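Local coordinates for protein CAIP (Helicobacter cinaedi, PDB 5LBH) that forms a Dps-like mini-ferritin of twelve subunits that binds iron between subunits, and promotes the differentiation of macrophages into foam cells, at residues D99-L104 with K135-L140; K3-L8 with E57-L62. One frame throughout, in Å; residues are numbered along the deposited sequence.

Interaction 1: D99-L104 with K135-L140; sequences DYEYFL and KAIWML
Segments 99-104 and 135-140, on helices 89-116 and 120-144, run nearly antiparallel; their nearest CA atoms, those of Tyr100 and Ile137, are 6.9 Å apart. The axes of the two segments come within 10.3 Å of each other, at 155° between their N-to-C directions. Tyr100 and Ile137 carry most of the contact. Ile137 reaches across with its longer branch. Its CG1 lies 3.7 Å from Tyr100 CB, at the edge of the phenol ring and near the ring plane. CG1 is anti to its own carbonyl carbon (chi1 -74°), and the extended chain beyond it brings CD1 up to the Tyr100 backbone, 3.7 Å from Tyr100 O. The Tyr100 ring extends past Ile137 to its neighbours on the same helix. Tyr100 CE2 lies 3.6 Å from Ala136 CB, and Tyr100 CD2 meets Leu140 CD1 at 3.9 Å. Both methyls approach the ring obliquely, and the Leu140 side chain runs at about a right angle to that of Tyr100. One turn on from Tyr100, Leu104 CD2 touches Ile137 CD1 at 4.2 Å. Glu101 bends at chi2, so that its OE1 lies 4.0 Å from Ile137 CD1, a plain contact at the margin. The contact is therefore held by apolar packing. Phe18 of helix 4-28 also packs on Tyr100. Trp138 takes no part in this contact; it packs on Leu60 of one neighbouring subunit and Trp27 of another. This is antiparallel packing of the last two long helices in the four-helix bundle of the ferritin-like fold.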
# COMPACT_ATOMS: atom_id res chain seq x y z
N ASP A 99 -30.83 -20.64 -10.61
CA ASP A 99 -31.25 -19.42 -9.92
C ASP A 99 -30.76 -18.16 -10.62
O ASP A 99 -31.46 -17.14 -10.58
CB ASP A 99 -30.78 -19.44 -8.46
CG ASP A 99 -31.65 -20.34 -7.58
OD1 ASP A 99 -32.74 -20.74 -8.03
OD2 ASP A 99 -31.27 -20.63 -6.43
N TYR A 100 -29.59 -18.21 -11.27
CA TYR A 100 -29.10 -17.06 -12.03
C TYR A 100 -30.03 -16.72 -13.20
O TYR A 100 -30.20 -15.55 -13.55
CB TYR A 100 -27.70 -17.33 -12.57
CG TYR A 100 -26.60 -17.01 -11.61
CD1 TYR A 100 -26.88 -16.66 -10.30
CD2 TYR A 100 -25.30 -16.99 -12.03
CE1 TYR A 100 -25.87 -16.34 -9.42
CE2 TYR A 100 -24.28 -16.67 -11.16
CZ TYR A 100 -24.57 -16.35 -9.86
OH TYR A 100 -23.55 -16.04 -9.00
N GLU A 101 -30.58 -17.75 -13.86
CA GLU A 101 -31.52 -17.51 -14.95
C GLU A 101 -32.77 -16.84 -14.42
O GLU A 101 -33.39 -16.02 -15.11
CB GLU A 101 -31.95 -18.84 -15.59
CG GLU A 101 -30.83 -19.78 -15.83
CD GLU A 101 -30.41 -19.82 -17.25
OE1 GLU A 101 -30.39 -18.72 -17.85
OE2 GLU A 101 -30.07 -20.92 -17.74
N TYR A 102 -33.16 -17.18 -13.19
CA TYR A 102 -34.28 -16.53 -12.56
C TYR A 102 -33.97 -15.07 -12.26
O TYR A 102 -34.75 -14.18 -12.62
CB TYR A 102 -34.64 -17.29 -11.29
CG TYR A 102 -35.65 -16.59 -10.43
CD1 TYR A 102 -35.26 -15.95 -9.26
CD2 TYR A 102 -36.98 -16.53 -10.81
CE1 TYR A 102 -36.18 -15.31 -8.46
CE2 TYR A 102 -37.90 -15.90 -10.02
CZ TYR A 102 -37.50 -15.28 -8.85
OH TYR A 102 -38.42 -14.63 -8.05
N PHE A 103 -32.82 -14.79 -11.65
CA PHE A 103 -32.44 -13.41 -11.39
C PHE A 103 -32.28 -12.63 -12.69
O PHE A 103 -32.60 -11.44 -12.74
CB PHE A 103 -31.15 -13.36 -10.56
CG PHE A 103 -31.36 -13.56 -9.07
CD1 PHE A 103 -31.94 -12.57 -8.29
CD2 PHE A 103 -30.96 -14.74 -8.45
CE1 PHE A 103 -32.10 -12.75 -6.90
CE2 PHE A 103 -31.11 -14.93 -7.09
CZ PHE A 103 -31.70 -13.94 -6.31
N LEU A 104 -31.80 -13.27 -13.75
CA LEU A 104 -31.67 -12.56 -15.02
C LEU A 104 -33.03 -12.04 -15.50
O LEU A 104 -33.17 -10.86 -15.85
CB LEU A 104 -31.01 -13.45 -16.07
CG LEU A 104 -30.96 -12.89 -17.49
CD1 LEU A 104 -29.98 -11.73 -17.62
CD2 LEU A 104 -30.55 -14.00 -18.43
N LYS A 135 -22.68 -12.76 -17.99
CA LYS A 135 -21.31 -13.27 -18.06
C LYS A 135 -21.15 -14.54 -17.23
O LYS A 135 -20.62 -15.55 -17.71
CB LYS A 135 -20.32 -12.19 -17.60
CG LYS A 135 -18.86 -12.61 -17.67
CD LYS A 135 -17.93 -11.48 -17.30
CE LYS A 135 -16.49 -11.80 -17.68
NZ LYS A 135 -15.51 -10.77 -17.24
N ALA A 136 -21.66 -14.54 -16.00
CA ALA A 136 -21.53 -15.72 -15.15
C ALA A 136 -22.28 -16.92 -15.72
O ALA A 136 -21.82 -18.06 -15.61
CB ALA A 136 -22.03 -15.42 -13.74
N ILE A 137 -23.46 -16.68 -16.30
CA ILE A 137 -24.25 -17.76 -16.90
C ILE A 137 -23.50 -18.39 -18.07
O ILE A 137 -23.49 -19.62 -18.22
CB ILE A 137 -25.64 -17.23 -17.32
CG1 ILE A 137 -26.50 -17.01 -16.07
CG2 ILE A 137 -26.34 -18.19 -18.26
CD1 ILE A 137 -27.76 -16.21 -16.29
N TRP A 138 -22.83 -17.57 -18.89
CA TRP A 138 -21.97 -18.10 -19.94
C TRP A 138 -20.84 -18.97 -19.37
O TRP A 138 -20.46 -19.98 -19.97
CB TRP A 138 -21.38 -16.96 -20.78
CG TRP A 138 -20.24 -17.42 -21.63
CD1 TRP A 138 -20.30 -18.34 -22.65
CD2 TRP A 138 -18.87 -17.02 -21.55
NE1 TRP A 138 -19.05 -18.53 -23.20
CE2 TRP A 138 -18.15 -17.73 -22.55
CE3 TRP A 138 -18.17 -16.11 -20.73
CZ2 TRP A 138 -16.77 -17.57 -22.74
CZ3 TRP A 138 -16.80 -15.95 -20.93
CH2 TRP A 138 -16.12 -16.68 -21.93
N MET A 139 -20.29 -18.58 -18.22
CA MET A 139 -19.18 -19.33 -17.66
C MET A 139 -19.65 -20.65 -17.05
O MET A 139 -18.99 -21.68 -17.21
CB MET A 139 -18.46 -18.48 -16.61
CG MET A 139 -17.72 -17.27 -17.18
SD MET A 139 -16.92 -16.33 -15.85
CE MET A 139 -15.91 -15.22 -16.81
N LEU A 140 -20.82 -20.64 -16.40
CA LEU A 140 -21.35 -21.87 -15.81
C LEU A 140 -21.75 -22.87 -16.90
O LEU A 140 -21.55 -24.08 -16.74
CB LEU A 140 -22.54 -21.57 -14.91
CG LEU A 140 -22.24 -21.04 -13.50
CD1 LEU A 140 -23.49 -20.39 -12.88
CD2 LEU A 140 -21.74 -22.14 -12.62

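Interaction 2: K3-L8 with E57-L62. With FE (Fe (III) ion), chain M.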
# COMPACT_ATOMS: atom_id res chain seq x y z
N LYS A 3 -44.65 -2.22 -11.75
CA LYS A 3 -44.03 -1.33 -10.77
C LYS A 3 -42.55 -1.62 -10.42
O LYS A 3 -42.12 -2.76 -10.18
CB LYS A 3 -44.86 -1.33 -9.49
CG LYS A 3 -44.30 -0.50 -8.39
CD LYS A 3 -44.32 0.93 -8.79
CE LYS A 3 -43.41 1.70 -7.89
NZ LYS A 3 -42.63 2.65 -8.69
N VAL A 4 -41.78 -0.53 -10.38
CA VAL A 4 -40.35 -0.61 -10.09
C VAL A 4 -40.12 -1.07 -8.65
O VAL A 4 -39.33 -1.99 -8.40
CB VAL A 4 -39.70 0.75 -10.36
CG1 VAL A 4 -38.34 0.85 -9.69
CG2 VAL A 4 -39.63 0.99 -11.87
N VAL A 5 -40.83 -0.47 -7.70
CA VAL A 5 -40.63 -0.82 -6.30
C VAL A 5 -41.01 -2.29 -6.06
O VAL A 5 -40.32 -3.01 -5.33
CB VAL A 5 -41.42 0.13 -5.38
CG1 VAL A 5 -41.39 -0.38 -3.95
CG2 VAL A 5 -40.83 1.50 -5.46
N GLU A 6 -42.10 -2.75 -6.69
CA GLU A 6 -42.53 -4.12 -6.48
C GLU A 6 -41.48 -5.11 -6.98
O GLU A 6 -41.23 -6.14 -6.35
CB GLU A 6 -43.88 -4.36 -7.16
CG GLU A 6 -45.03 -3.51 -6.57
CD GLU A 6 -46.28 -3.40 -7.49
OE1 GLU A 6 -47.22 -2.63 -7.14
OE2 GLU A 6 -46.32 -4.05 -8.56
N LEU A 7 -40.85 -4.81 -8.12
CA LEU A 7 -39.81 -5.71 -8.62
C LEU A 7 -38.57 -5.65 -7.73
O LEU A 7 -37.93 -6.68 -7.49
CB LEU A 7 -39.48 -5.37 -10.07
CG LEU A 7 -40.34 -6.07 -11.12
CD1 LEU A 7 -40.13 -5.47 -12.49
CD2 LEU A 7 -39.97 -7.56 -11.17
N LEU A 8 -38.22 -4.46 -7.24
CA LEU A 8 -37.08 -4.32 -6.34
C LEU A 8 -37.25 -5.14 -5.06
O LEU A 8 -36.29 -5.79 -4.62
CB LEU A 8 -36.86 -2.85 -6.01
CG LEU A 8 -36.25 -1.91 -7.05
CD1 LEU A 8 -36.40 -0.47 -6.54
CD2 LEU A 8 -34.80 -2.23 -7.39
N GLU A 57 -32.13 -0.13 -0.40
CA GLU A 57 -31.89 1.31 -0.34
C GLU A 57 -32.46 2.03 -1.54
O GLU A 57 -32.90 3.18 -1.42
CB GLU A 57 -30.40 1.57 -0.19
CG GLU A 57 -29.97 1.54 1.26
CD GLU A 57 -28.48 1.57 1.46
OE1 GLU A 57 -28.06 1.24 2.59
OE2 GLU A 57 -27.72 1.93 0.52
N ARG A 58 -32.51 1.38 -2.70
CA ARG A 58 -33.11 2.07 -3.83
C ARG A 58 -34.62 2.25 -3.62
O ARG A 58 -35.16 3.32 -3.90
CB ARG A 58 -32.82 1.31 -5.12
CG ARG A 58 -33.46 1.94 -6.32
CD ARG A 58 -32.83 3.30 -6.61
NE ARG A 58 -33.42 3.94 -7.79
CZ ARG A 58 -33.47 5.26 -7.97
NH1 ARG A 58 -32.96 6.09 -7.05
NH2 ARG A 58 -34.02 5.76 -9.07
N VAL A 59 -35.28 1.23 -3.05
CA VAL A 59 -36.70 1.36 -2.70
C VAL A 59 -36.90 2.56 -1.79
O VAL A 59 -37.83 3.35 -1.96
CB VAL A 59 -37.19 0.06 -2.04
CG1 VAL A 59 -38.53 0.24 -1.36
CG2 VAL A 59 -37.24 -1.07 -3.04
N LEU A 60 -35.97 2.76 -0.87
CA LEU A 60 -36.15 3.81 0.12
C LEU A 60 -36.02 5.19 -0.53
O LEU A 60 -36.87 6.06 -0.32
CB LEU A 60 -35.11 3.58 1.21
CG LEU A 60 -35.30 3.69 2.72
CD1 LEU A 60 -36.57 3.13 3.25
CD2 LEU A 60 -34.18 2.95 3.36
N GLN A 61 -35.04 5.38 -1.40
CA GLN A 61 -34.90 6.66 -2.08
C GLN A 61 -36.02 6.91 -3.09
O GLN A 61 -36.19 8.05 -3.53
CB GLN A 61 -33.48 6.81 -2.65
CG GLN A 61 -32.99 5.68 -3.46
CD GLN A 61 -31.48 5.56 -3.44
OE1 GLN A 61 -30.85 5.36 -4.47
NE2 GLN A 61 -30.90 5.64 -2.26
N LEU A 62 -36.74 5.88 -3.53
CA LEU A 62 -37.96 6.08 -4.32
C LEU A 62 -39.19 6.29 -3.44
O LEU A 62 -40.33 6.21 -3.94
CB LEU A 62 -38.19 4.90 -5.28
CG LEU A 62 -37.12 4.77 -6.36
CD1 LEU A 62 -37.14 3.40 -7.11
CD2 LEU A 62 -37.31 5.93 -7.32
FE FE M . -26.07 0.54 3.18
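Leu8 and Val59 pack in the apolar seam of a helix whose other side binds iron. Leu8 CB lies 3.5 Å from Val59 CG2, and the two side chains slide past each other in opposite directions. Leu8 CG is anti to its carbonyl carbon (chi1 -74°), and its CD1 reaches on to Arg58 CG at 3.8 Å. Val5 CG1 meets Val59 CG1 at 3.9 Å, the two side chains crossing at about a right angle. Leu62, the first residue past the helix, closes the end of the seam. Its CD1 touches Val4 CG1 at 3.8 Å and also meets Leu8 CD1. Its other methyl, CD2, lies 3.7 Å above one face of the Arg58 guanidinium, offset toward the rim. Asp119 of the same chain forms a salt bridge to Arg58 NH2, Ser122 of the same chain a hydrogen bond to NE, and Gln134 of a neighbouring subunit a hydrogen bond to NH1; the bond from NH1 to Gln61 OE1 is weak. Glu57 takes no part in the packing; its OE1 binds the iron(III) ion at 2.2 Å. Asp53 of the same chain and His26 of another subunit also bind the ion. Glu57 OE2 forms a salt bridge to Lys135 of the subunit that supplies Gln134. The segments run antiparallel, with 158° between their axes. The arrangement is typical of Dps-like mini-ferritins, where helices of the four-helix bundle carry a metal site shared between subunits.

Overall arrangement
Interaction 2 closes before interaction 1 opens along the chain. It joins the first two long helices, 4-28 and 34-61, while interaction 1 joins the last two, 89-116 and 120-144. Together they pair off all four long helices of one ferritin-like bundle. Their centres are 23 Å apart and their nearest atoms about 8 Å apart, so they do not touch. Interaction 1 lies nearer the middle of the chain, with its centre about 10 Å from the chain centre; interaction 2 is about 16 Å away. Between neighbouring subunits the two regions do meet: Lys135 and Trp138 of one copy contact the 57-62 segment of another, beside the iron site.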